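Local atomic coordinates of lactaldehyde dehydrogenase (Methanocaldococcus jannaschii, PDB entry 3PQA), a protein that oxidises lactaldehyde to lactate with NAD, preferred over NADP, as a step in the biosynthesis of coenzyme F420. Residues 351-365 with 372-386. Residues are numbered along the deposited sequence; the frame is centred on the assembly and turned at random.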
loop_
_atom_site.group_PDB
_atom_site.type_symbol
_atom_site.label_atom_id
_atom_site.label_comp_id
_atom_site.label_asym_id
_atom_site.label_seq_id
_atom_site.Cartn_x
_atom_site.Cartn_y
_atom_site.Cartn_z
ATOM N N PHE B 351 -44.111 8.469 13.489
ATOM C CA PHE B 351 -44.535 8.383 12.100
ATOM C C PHE B 351 -44.558 6.934 11.646
ATOM O O PHE B 351 -43.546 6.230 11.732
ATOM C CB PHE B 351 -43.634 9.223 11.190
ATOM C CG PHE B 351 -44.345 9.768 9.986
ATOM C CD1 PHE B 351 -44.667 8.938 8.918
ATOM C CD2 PHE B 351 -44.724 11.109 9.939
ATOM C CE1 PHE B 351 -45.336 9.426 7.809
ATOM C CE2 PHE B 351 -45.417 11.612 8.840
ATOM C CZ PHE B 351 -45.719 10.767 7.765
ATOM N N TYR B 352 -45.708 6.492 11.143
ATOM C CA TYR B 352 -45.869 5.081 10.802
ATOM C C TYR B 352 -45.247 4.739 9.449
ATOM O O TYR B 352 -45.216 5.588 8.549
ATOM C CB TYR B 352 -47.357 4.685 10.880
ATOM C CG TYR B 352 -47.816 4.646 12.318
ATOM C CD1 TYR B 352 -48.084 5.829 13.015
ATOM C CD2 TYR B 352 -47.918 3.440 12.999
ATOM C CE1 TYR B 352 -48.458 5.803 14.352
ATOM C CE2 TYR B 352 -48.301 3.399 14.335
ATOM C CZ TYR B 352 -48.560 4.587 15.007
ATOM O OH TYR B 352 -48.946 4.559 16.329
ATOM N N PRO B 353 -44.725 3.505 9.314
ATOM C CA PRO B 353 -44.218 3.034 8.024
ATOM C C PRO B 353 -45.194 3.383 6.892
ATOM O O PRO B 353 -46.382 3.029 6.949
ATOM C CB PRO B 353 -44.089 1.528 8.244
ATOM C CG PRO B 353 -43.650 1.441 9.678
ATOM C CD PRO B 353 -44.455 2.526 10.384
ATOM N N THR B 354 -44.682 4.112 5.906
ATOM C CA THR B 354 -45.490 4.693 4.831
ATOM C C THR B 354 -44.893 4.295 3.476
ATOM O O THR B 354 -43.687 4.413 3.252
ATOM C CB THR B 354 -45.583 6.229 4.996
ATOM O OG1 THR B 354 -46.301 6.524 6.202
ATOM C CG2 THR B 354 -46.290 6.887 3.818
ATOM N N ILE B 355 -45.744 3.792 2.589
ATOM C CA ILE B 355 -45.303 3.294 1.301
ATOM C C ILE B 355 -46.258 3.833 0.244
ATOM O O ILE B 355 -47.473 3.781 0.423
ATOM C CB ILE B 355 -45.316 1.753 1.277
ATOM C CG1 ILE B 355 -44.450 1.190 2.412
ATOM C CG2 ILE B 355 -44.872 1.211 -0.095
ATOM C CD1 ILE B 355 -44.549 -0.309 2.569
ATOM N N LEU B 356 -45.699 4.375 -0.834
ATOM C CA LEU B 356 -46.497 4.865 -1.944
ATOM C C LEU B 356 -45.934 4.346 -3.251
ATOM O O LEU B 356 -44.718 4.185 -3.388
ATOM C CB LEU B 356 -46.483 6.395 -1.996
ATOM C CG LEU B 356 -47.081 7.207 -0.847
ATOM C CD1 LEU B 356 -46.037 7.453 0.231
ATOM C CD2 LEU B 356 -47.597 8.528 -1.373
ATOM N N GLU B 357 -46.810 4.083 -4.217
ATOM C CA GLU B 357 -46.343 3.886 -5.576
ATOM C C GLU B 357 -46.430 5.229 -6.277
ATOM O O GLU B 357 -47.465 5.897 -6.210
ATOM C CB GLU B 357 -47.135 2.824 -6.346
ATOM C CG GLU B 357 -46.694 2.790 -7.809
ATOM C CD GLU B 357 -47.144 1.571 -8.596
ATOM O OE1 GLU B 357 -47.817 0.685 -8.036
ATOM O OE2 GLU B 357 -46.782 1.506 -9.790
ATOM N N VAL B 358 -45.333 5.637 -6.909
ATOM C CA VAL B 358 -45.260 6.946 -7.563
ATOM C C VAL B 358 -44.586 6.847 -8.932
ATOM O O VAL B 358 -44.045 5.790 -9.288
ATOM C CB VAL B 358 -44.511 7.988 -6.675
ATOM C CG1 VAL B 358 -45.094 8.039 -5.260
ATOM C CG2 VAL B 358 -43.011 7.675 -6.609
ATOM N N ASP B 359 -44.607 7.934 -9.701
ATOM C CA ASP B 359 -43.804 7.976 -10.912
ATOM C C ASP B 359 -42.510 8.750 -10.677
ATOM O O ASP B 359 -42.361 9.411 -9.642
ATOM C CB ASP B 359 -44.600 8.458 -12.140
ATOM C CG ASP B 359 -44.925 9.936 -12.110
ATOM O OD1 ASP B 359 -44.146 10.742 -11.559
ATOM O OD2 ASP B 359 -45.986 10.293 -12.676
ATOM N N ARG B 360 -41.590 8.661 -11.636
ATOM C CA ARG B 360 -40.249 9.248 -11.502
ATOM C C ARG B 360 -40.236 10.754 -11.224
ATOM O O ARG B 360 -39.244 11.293 -10.727
ATOM C CB ARG B 360 -39.396 8.928 -12.737
ATOM C CG ARG B 360 -39.954 9.450 -14.063
ATOM C CD ARG B 360 -38.987 9.154 -15.203
ATOM N NE ARG B 360 -37.698 9.805 -14.985
ATOM C CZ ARG B 360 -36.609 9.600 -15.725
ATOM N NH1 ARG B 360 -36.639 8.745 -16.743
ATOM N NH2 ARG B 360 -35.485 10.249 -15.437
ATOM N N ASP B 361 -41.336 11.433 -11.545
ATOM C CA ASP B 361 -41.407 12.886 -11.361
ATOM C C ASP B 361 -41.932 13.321 -9.994
ATOM O O ASP B 361 -41.965 14.513 -9.704
ATOM C CB ASP B 361 -42.247 13.536 -12.467
ATOM C CG ASP B 361 -41.658 13.318 -13.838
ATOM O OD1 ASP B 361 -40.510 13.750 -14.079
ATOM O OD2 ASP B 361 -42.344 12.704 -14.679
ATOM N N ASN B 362 -42.325 12.359 -9.162
ATOM C CA ASN B 362 -42.892 12.650 -7.846
ATOM C C ASN B 362 -41.900 13.345 -6.917
ATOM O O ASN B 362 -40.710 13.047 -6.950
ATOM C CB ASN B 362 -43.413 11.361 -7.206
ATOM C CG ASN B 362 -44.297 11.613 -6.001
ATOM O OD1 ASN B 362 -43.810 11.789 -4.886
ATOM N ND2 ASN B 362 -45.606 11.620 -6.219
ATOM N N ILE B 363 -42.411 14.254 -6.087
ATOM C CA ILE B 363 -41.602 14.992 -5.107
ATOM C C ILE B 363 -40.702 14.089 -4.233
ATOM O O ILE B 363 -39.579 14.473 -3.891
ATOM C CB ILE B 363 -42.492 15.943 -4.227
ATOM C CG1 ILE B 363 -41.642 16.885 -3.369
ATOM C CG2 ILE B 363 -43.486 15.160 -3.377
ATOM C CD1 ILE B 363 -40.888 17.940 -4.166
ATOM N N LEU B 364 -41.186 12.890 -3.899
ATOM C CA LEU B 364 -40.421 11.971 -3.047
ATOM C C LEU B 364 -39.133 11.479 -3.703
ATOM O O LEU B 364 -38.178 11.132 -3.011
ATOM C CB LEU B 364 -41.267 10.766 -2.628
ATOM C CG LEU B 364 -42.458 11.038 -1.708
ATOM C CD1 LEU B 364 -43.288 9.777 -1.485
ATOM C CD2 LEU B 364 -42.003 11.635 -0.387
ATOM N N CYS B 365 -39.109 11.443 -5.031
ATOM C CA CYS B 365 -37.904 11.028 -5.768
ATOM C C CYS B 365 -36.778 12.079 -5.712
ATOM O O CYS B 365 -35.645 11.809 -6.115
ATOM C CB CYS B 365 -38.244 10.701 -7.222
ATOM S SG CYS B 365 -39.389 9.330 -7.414
ATOM N N PRO B 372 -39.803 7.328 7.629
ATOM C CA PRO B 372 -40.106 5.982 7.139
ATOM C C PRO B 372 -41.127 6.022 5.999
ATOM O O PRO B 372 -42.183 5.398 6.082
ATOM C CB PRO B 372 -40.682 5.292 8.375
ATOM C CG PRO B 372 -41.388 6.426 9.112
ATOM C CD PRO B 372 -40.515 7.638 8.891
ATOM N N VAL B 373 -40.792 6.779 4.956
ATOM C CA VAL B 373 -41.656 7.026 3.798
ATOM C C VAL B 373 -40.935 6.546 2.535
ATOM O O VAL B 373 -39.903 7.114 2.151
ATOM C CB VAL B 373 -41.992 8.535 3.643
ATOM C CG1 VAL B 373 -42.780 8.791 2.364
ATOM C CG2 VAL B 373 -42.743 9.056 4.869
ATOM N N ILE B 374 -41.495 5.515 1.896
ATOM C CA ILE B 374 -40.844 4.843 0.775
ATOM C C ILE B 374 -41.658 4.938 -0.520
ATOM O O ILE B 374 -42.721 4.304 -0.636
ATOM C CB ILE B 374 -40.590 3.347 1.079
ATOM C CG1 ILE B 374 -39.971 3.149 2.477
ATOM C CG2 ILE B 374 -39.768 2.687 -0.059
ATOM C CD1 ILE B 374 -38.622 3.894 2.710
ATOM N N PRO B 375 -41.159 5.720 -1.495
ATOM C CA PRO B 375 -41.736 5.715 -2.839
ATOM C C PRO B 375 -41.198 4.538 -3.637
ATOM O O PRO B 375 -39.992 4.236 -3.590
ATOM C CB PRO B 375 -41.242 7.022 -3.442
ATOM C CG PRO B 375 -39.900 7.240 -2.753
ATOM C CD PRO B 375 -40.030 6.667 -1.372
ATOM N N ILE B 376 -42.105 3.870 -4.345
ATOM C CA ILE B 376 -41.762 2.751 -5.210
ATOM C C ILE B 376 -42.172 3.149 -6.620
ATOM O O ILE B 376 -43.301 3.606 -6.826
ATOM C CB ILE B 376 -42.512 1.461 -4.801
ATOM C CG1 ILE B 376 -42.094 1.029 -3.381
ATOM C CG2 ILE B 376 -42.247 0.338 -5.829
ATOM C CD1 ILE B 376 -42.933 -0.078 -2.775
ATOM N N ILE B 377 -41.256 2.991 -7.576
ATOM C CA ILE B 377 -41.502 3.362 -8.958
ATOM C C ILE B 377 -41.319 2.134 -9.819
ATOM O O ILE B 377 -40.240 1.530 -9.821
ATOM C CB ILE B 377 -40.523 4.457 -9.452
ATOM C CG1 ILE B 377 -40.595 5.711 -8.573
ATOM C CG2 ILE B 377 -40.752 4.765 -10.945
ATOM C CD1 ILE B 377 -39.700 5.645 -7.317
ATOM N N ARG B 378 -42.363 1.737 -10.542
ATOM C CA ARG B 378 -42.211 0.600 -11.450
ATOM C C ARG B 378 -41.727 1.111 -12.803
ATOM O O ARG B 378 -42.211 2.131 -13.305
ATOM C CB ARG B 378 -43.497 -0.242 -11.563
ATOM C CG ARG B 378 -44.565 0.300 -12.499
ATOM C CD ARG B 378 -45.754 -0.650 -12.545
ATOM N NE ARG B 378 -46.417 -0.747 -11.245
ATOM C CZ ARG B 378 -47.112 -1.801 -10.821
ATOM N NH1 ARG B 378 -47.673 -1.785 -9.615
ATOM N NH2 ARG B 378 -47.243 -2.876 -11.595
ATOM N N THR B 379 -40.738 0.436 -13.374
ATOM C CA THR B 379 -40.151 0.901 -14.611
ATOM C C THR B 379 -39.480 -0.227 -15.384
ATOM O O THR B 379 -39.450 -1.364 -14.923
ATOM C CB THR B 379 -39.142 2.056 -14.348
ATOM O OG1 THR B 379 -38.731 2.609 -15.599
ATOM C CG2 THR B 379 -37.936 1.558 -13.588
ATOM N N ASN B 380 -38.944 0.086 -16.557
ATOM C CA ASN B 380 -38.138 -0.887 -17.274
ATOM C C ASN B 380 -36.655 -0.763 -16.939
ATOM O O ASN B 380 -36.187 0.286 -16.500
ATOM C CB ASN B 380 -38.379 -0.794 -18.775
ATOM C CG ASN B 380 -39.725 -1.353 -19.169
ATOM O OD1 ASN B 380 -40.058 -2.498 -18.838
ATOM N ND2 ASN B 380 -40.511 -0.553 -19.879
ATOM N N GLU B 381 -35.918 -1.837 -17.164
ATOM C CA GLU B 381 -34.520 -1.873 -16.753
ATOM C C GLU B 381 -33.706 -0.696 -17.303
ATOM O O GLU B 381 -32.924 -0.075 -16.573
ATOM C CB GLU B 381 -33.891 -3.187 -17.177
ATOM C CG GLU B 381 -32.514 -3.379 -16.617
ATOM C CD GLU B 381 -32.001 -4.755 -16.888
ATOM O OE1 GLU B 381 -32.719 -5.744 -16.585
ATOM O OE2 GLU B 381 -30.875 -4.826 -17.386
ATOM N N GLU B 382 -33.919 -0.365 -18.578
ATOM C CA GLU B 382 -33.092 0.644 -19.235
ATOM C C GLU B 382 -33.306 2.077 -18.761
ATOM O O GLU B 382 -32.524 2.957 -19.116
ATOM C CB GLU B 382 -33.192 0.545 -20.765
ATOM C CG GLU B 382 -32.531 -0.711 -21.332
ATOM C CD GLU B 382 -31.100 -0.934 -20.824
ATOM O OE1 GLU B 382 -30.704 -2.118 -20.701
ATOM O OE2 GLU B 382 -30.378 0.056 -20.547
ATOM N N GLU B 383 -34.342 2.298 -17.960
ATOM C CA GLU B 383 -34.636 3.620 -17.399
ATOM C C GLU B 383 -33.983 3.816 -16.029
ATOM O O GLU B 383 -33.916 4.938 -15.507
ATOM C CB GLU B 383 -36.145 3.788 -17.213
ATOM C CG GLU B 383 -36.959 3.581 -18.461
ATOM C CD GLU B 383 -36.593 4.564 -19.551
ATOM O OE1 GLU B 383 -36.560 4.148 -20.727
ATOM O OE2 GLU B 383 -36.340 5.751 -19.239
ATOM N N MET B 384 -33.549 2.710 -15.435
ATOM C CA MET B 384 -33.235 2.686 -14.006
ATOM C C MET B 384 -32.009 3.510 -13.634
ATOM O O MET B 384 -32.035 4.237 -12.631
ATOM C CB MET B 384 -33.109 1.236 -13.512
ATOM C CG MET B 384 -34.455 0.538 -13.393
ATOM S SD MET B 384 -34.294 -1.209 -12.983
ATOM C CE MET B 384 -36.050 -1.621 -12.798
ATOM N N ILE B 385 -30.951 3.417 -14.441
ATOM C CA ILE B 385 -29.712 4.136 -14.135
ATOM C C ILE B 385 -29.974 5.635 -14.229
ATOM O O ILE B 385 -29.551 6.385 -13.359
ATOM C CB ILE B 385 -28.516 3.680 -14.998
ATOM C CG1 ILE B 385 -28.064 2.298 -14.518
ATOM C CG2 ILE B 385 -27.338 4.652 -14.878
ATOM C CD1 ILE B 385 -27.101 1.569 -15.411
ATOM N N ASP B 386 -30.703 6.061 -15.259
ATOM C CA ASP B 386 -31.041 7.481 -15.405
ATOM C C ASP B 386 -31.887 7.992 -14.239
ATOM O O ASP B 386 -31.601 9.065 -13.709
ATOM C CB ASP B 386 -31.721 7.764 -16.749
ATOM C CG ASP B 386 -30.745 7.708 -17.938
ATOM O OD1 ASP B 386 -29.504 7.877 -17.765
ATOM O OD2 ASP B 386 -31.241 7.517 -19.067
HETATM O O HOH W 1 -44.637 3.414 -10.544
#
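T354 to E357 and V373 to I376 run side by side as parallel strands, and five backbone hydrogen bonds join them and their flanking residues. T354 N donates to P372 O (2.8 Å), T354 O accepts from I374 N, and the ladder continues through L356 N to I374 O, I376 N to L356 O and V358 N to I376 O. CA-H...O contacts, such as E357 CA to I376 O, fill the intervals. Past the last bridged pair, E357 forms a salt bridge with R378. With CG anti to its backbone N (chi1 173°) and the chain extended beyond, E357 brings its carboxylate side-on to the guanidinium, the two planes 9° apart. R378 NE meets OE2 of E357 at 2.7 Å and R378 NH1 meets OE1 at 2.9 Å, both on the syn side. A water donates to E357 OE2 and V358 O and accepts from R378 N, bridging the strands where the direct ladder stops. R378 NH2 also pairs with D289, so a leucine in its place would probably leave both carboxylates without their shared cation. The contact joins neighbouring strands in the mixed sheet of the catalytic domain, as in other aldehyde dehydrogenases, away from the active site; 373-379 lies between 350-357 and 278-284. Apolar packing occupies both faces. On one, I355 CG2 touches I376 CD1 (3.6 Å). On the other, V373 CG1 lies 4.0 Å from L364 CD1, while V373 CG2 approaches the F351 ring obliquely; helix 320-335 packs here, its V326 against F351 and V373. V358 CG2 lies alongside P375, 3.7 Å from its CB, and L364 CB meets the P375 ring at CG (3.8 Å). Beyond, I377 CD1 reaches C365 SG (3.7 Å).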